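Local coordinates for uncharacterized protein (Bacteroides ovatus, PDB 4ORL) that is of unknown function but belongs to the DUF4783 family of the NTF2 clan, with helices packed on a curved mixed sheet, at residues Q2-T10 and Q65-V74. Numbering follows the deposited sequence. Where two conformers were deposited one is given.
Sequences QEIPAGVIT and QGKRDESSFV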
loop_
_atom_site.group_PDB
_atom_site.type_symbol
_atom_site.label_atom_id
_atom_site.label_comp_id
_atom_site.label_asym_id
_atom_site.label_seq_id
_atom_site.Cartn_x
_atom_site.Cartn_y
_atom_site.Cartn_z
ATOM N N GLN A 2 -3.763 4.902 14.843
ATOM C CA GLN A 2 -3.677 6.130 14.056
ATOM C C GLN A 2 -2.610 5.995 12.956
ATOM O O GLN A 2 -2.910 6.185 11.774
ATOM C CB GLN A 2 -3.366 7.336 14.950
ATOM C CG GLN A 2 -3.495 8.678 14.242
ATOM N N GLU A 3 -1.384 5.636 13.354
ATOM C CA GLU A 3 -0.230 5.673 12.439
ATOM C C GLU A 3 -0.369 4.690 11.286
ATOM O O GLU A 3 -0.017 5.016 10.169
ATOM C CB GLU A 3 1.078 5.393 13.175
ATOM C CG GLU A 3 1.603 6.559 14.001
ATOM C CD GLU A 3 0.930 6.714 15.360
ATOM O OE1 GLU A 3 0.114 5.850 15.741
ATOM O OE2 GLU A 3 1.244 7.703 16.058
ATOM N N ILE A 4 -0.816 3.472 11.590
ATOM C CA ILE A 4 -1.104 2.464 10.570
ATOM C C ILE A 4 -2.535 1.993 10.748
ATOM O O ILE A 4 -2.807 1.088 11.544
ATOM C CB ILE A 4 -0.132 1.255 10.628
ATOM C CG1 ILE A 4 1.311 1.711 10.451
ATOM C CG2 ILE A 4 -0.487 0.230 9.555
ATOM C CD1 ILE A 4 1.626 2.300 9.093
ATOM N N PRO A 5 -3.468 2.622 10.022
ATOM C CA PRO A 5 -4.850 2.239 10.212
ATOM C C PRO A 5 -5.092 0.781 9.862
ATOM O O PRO A 5 -4.571 0.280 8.867
ATOM C CB PRO A 5 -5.623 3.186 9.283
ATOM C CG PRO A 5 -4.692 4.343 9.052
ATOM C CD PRO A 5 -3.317 3.775 9.112
ATOM N N ALA A 6 -5.834 0.090 10.710
ATOM C CA ALA A 6 -6.221 -1.293 10.423
ATOM C C ALA A 6 -6.786 -1.436 9.004
ATOM O O ALA A 6 -6.518 -2.426 8.325
ATOM C CB ALA A 6 -7.244 -1.760 11.432
ATOM N N GLY A 7 -7.537 -0.428 8.546
ATOM C CA GLY A 7 -8.130 -0.448 7.191
ATOM C C GLY A 7 -7.130 -0.542 6.052
ATOM O O GLY A 7 -7.450 -1.050 4.985
ATOM N N VAL A 8 -5.912 -0.041 6.252
ATOM C CA VAL A 8 -4.877 -0.177 5.235
ATOM C C VAL A 8 -4.521 -1.655 5.073
ATOM O O VAL A 8 -4.419 -2.177 3.959
ATOM C CB VAL A 8 -3.631 0.623 5.615
ATOM C CG1 VAL A 8 -2.472 0.272 4.704
ATOM C CG2 VAL A 8 -3.931 2.108 5.544
ATOM N N ILE A 9 -4.342 -2.322 6.199
ATOM C CA ILE A 9 -4.008 -3.716 6.194
ATOM C C ILE A 9 -5.152 -4.549 5.594
ATOM O O ILE A 9 -4.928 -5.411 4.740
ATOM C CB ILE A 9 -3.643 -4.192 7.618
ATOM C CG1 ILE A 9 -2.333 -3.517 8.089
ATOM C CG2 ILE A 9 -3.529 -5.703 7.640
ATOM C CD1 ILE A 9 -2.180 -3.493 9.585
ATOM N N THR A 10 -6.379 -4.259 6.005
ATOM C CA THR A 10 -7.546 -4.952 5.467
ATOM C C THR A 10 -7.677 -4.737 3.957
ATOM O O THR A 10 -8.002 -5.672 3.220
ATOM C CB THR A 10 -8.824 -4.511 6.209
ATOM O OG1 THR A 10 -8.714 -4.881 7.589
ATOM C CG2 THR A 10 -10.092 -5.157 5.621
ATOM N N GLN A 65 5.840 -3.026 11.180
ATOM C CA GLN A 65 5.095 -1.756 11.276
ATOM C C GLN A 65 5.925 -0.824 12.127
ATOM O O GLN A 65 6.583 -1.278 13.079
ATOM C CB GLN A 65 3.756 -1.949 12.004
ATOM C CG GLN A 65 2.776 -2.874 11.336
ATOM C CD GLN A 65 1.394 -2.789 11.958
ATOM O OE1 GLN A 65 0.809 -1.711 12.053
ATOM N NE2 GLN A 65 0.863 -3.916 12.360
ATOM N N GLY A 66 5.848 0.454 11.869
ATOM C CA GLY A 66 6.568 1.377 12.702
ATOM C C GLY A 66 6.222 2.808 12.509
ATOM O O GLY A 66 5.389 3.153 11.684
ATOM N N LYS A 67 6.902 3.639 13.291
ATOM C CA LYS A 67 6.653 5.076 13.370
ATOM C C LYS A 67 7.956 5.780 13.674
ATOM O O LYS A 67 8.744 5.291 14.455
ATOM C CB LYS A 67 5.652 5.379 14.509
ATOM C CG LYS A 67 5.385 6.856 14.790
ATOM C CD LYS A 67 4.651 7.041 16.110
ATOM C CE LYS A 67 4.555 8.499 16.517
ATOM N NZ LYS A 67 3.603 9.280 15.688
ATOM N N ARG A 68 8.150 6.956 13.078
ATOM C CA ARG A 68 9.201 7.885 13.489
ATOM C C ARG A 68 8.567 9.258 13.416
ATOM O O ARG A 68 8.308 9.768 12.322
ATOM C CB ARG A 68 10.408 7.797 12.546
ATOM C CG ARG A 68 11.410 8.943 12.639
ATOM C CD ARG A 68 12.405 8.736 13.738
ATOM N NE ARG A 68 13.387 9.820 13.807
ATOM C CZ ARG A 68 14.401 9.864 14.670
ATOM N NH1 ARG A 68 14.579 8.882 15.561
ATOM N NH2 ARG A 68 15.241 10.896 14.650
ATOM N N ASP A 69 8.248 9.819 14.576
ATOM C CA ASP A 69 7.586 11.110 14.668
ATOM C C ASP A 69 6.312 11.117 13.832
ATOM O O ASP A 69 5.479 10.239 14.021
ATOM C CB ASP A 69 8.574 12.235 14.326
ATOM C CG ASP A 69 9.760 12.239 15.245
ATOM O OD1 ASP A 69 9.585 11.882 16.436
ATOM O OD2 ASP A 69 10.877 12.603 14.812
ATOM N N GLU A 70 6.189 12.013 12.847
ATOM C CA GLU A 70 4.947 12.119 12.094
ATOM C C GLU A 70 4.968 11.297 10.798
ATOM O O GLU A 70 4.235 11.597 9.850
ATOM C CB GLU A 70 4.605 13.589 11.822
ATOM C CG GLU A 70 4.319 14.382 13.100
ATOM C CD GLU A 70 3.744 15.774 12.849
ATOM O OE1 GLU A 70 3.824 16.267 11.708
ATOM O OE2 GLU A 70 3.214 16.376 13.806
ATOM N N SER A 71 5.806 10.258 10.768
ATOM C CA SER A 71 5.845 9.321 9.641
ATOM C C SER A 71 5.630 7.909 10.158
ATOM O O SER A 71 5.903 7.617 11.314
ATOM C CB SER A 71 7.178 9.399 8.919
ATOM O OG SER A 71 8.196 8.806 9.688
ATOM N N SER A 72 5.108 7.051 9.314
ATOM C CA SER A 72 4.890 5.654 9.687
ATOM C C SER A 72 5.052 4.755 8.481
ATOM O O SER A 72 5.096 5.217 7.340
ATOM C CB SER A 72 3.502 5.473 10.312
ATOM O OG SER A 72 2.488 5.797 9.381
ATOM N N PHE A 73 5.114 3.462 8.732
ATOM C CA PHE A 73 5.229 2.499 7.656
ATOM C C PHE A 73 4.640 1.168 8.033
ATOM O O PHE A 73 4.571 0.807 9.220
ATOM C CB PHE A 73 6.690 2.305 7.273
ATOM C CG PHE A 73 7.507 1.614 8.331
ATOM C CD1 PHE A 73 8.152 2.346 9.332
ATOM C CD2 PHE A 73 7.653 0.228 8.317
ATOM C CE1 PHE A 73 8.931 1.693 10.302
ATOM C CE2 PHE A 73 8.421 -0.422 9.289
ATOM C CZ PHE A 73 9.040 0.312 10.282
ATOM N N VAL A 74 4.262 0.413 6.999
ATOM C CA VAL A 74 3.896 -0.980 7.157
ATOM C C VAL A 74 4.479 -1.762 5.991
ATOM O O VAL A 74 4.402 -1.325 4.826
ATOM C CB VAL A 74 2.373 -1.171 7.289
ATOM C CG1 VAL A 74 1.631 -0.562 6.120
ATOM C CG2 VAL A 74 2.027 -2.636 7.439
HETATM O O HOH W 1 -1.993 -1.288 12.711
#
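The N-terminal arm leading into helix 6-14 lies across the end of the β-hairpin formed by strands 57-68 and 71-80, where E3 and I4 meet K67, S72, Q65 and V74. S72 OG donates to E3 O (2.7 Å) from above the carbonyl plane, set between its own backbone N and carbonyl carbon (chi1 62°), which turns the hydroxyl to the arm. K67 NZ bridges to E3 OE2 at 2.9 Å, on the anti side of the carboxylate, and the bend at chi4 (72°) lets the same ammonium donate to D69 O in the type II' turn at 2.7 Å. Were E3 an alanine, K67 would probably lose its carboxylate mate, while the S72 bond to the backbone O could remain. In this NTF2-like arrangement of helices against a curved mixed sheet, I4 lies on the helix-covered face: CD1 rests 3.3 Å from F73 O, while CG2 packs on V74 CB (3.9 Å). L91 of the adjacent strand 83-94 also touches I4. In one of its two conformers, Q65 reaches I4, OE1 3.4 Å from CG2, and a water donates to both I4 O and this OE1. Farther along, V8 and I9 of the helix approach V74 more loosely, I9 also touching V62.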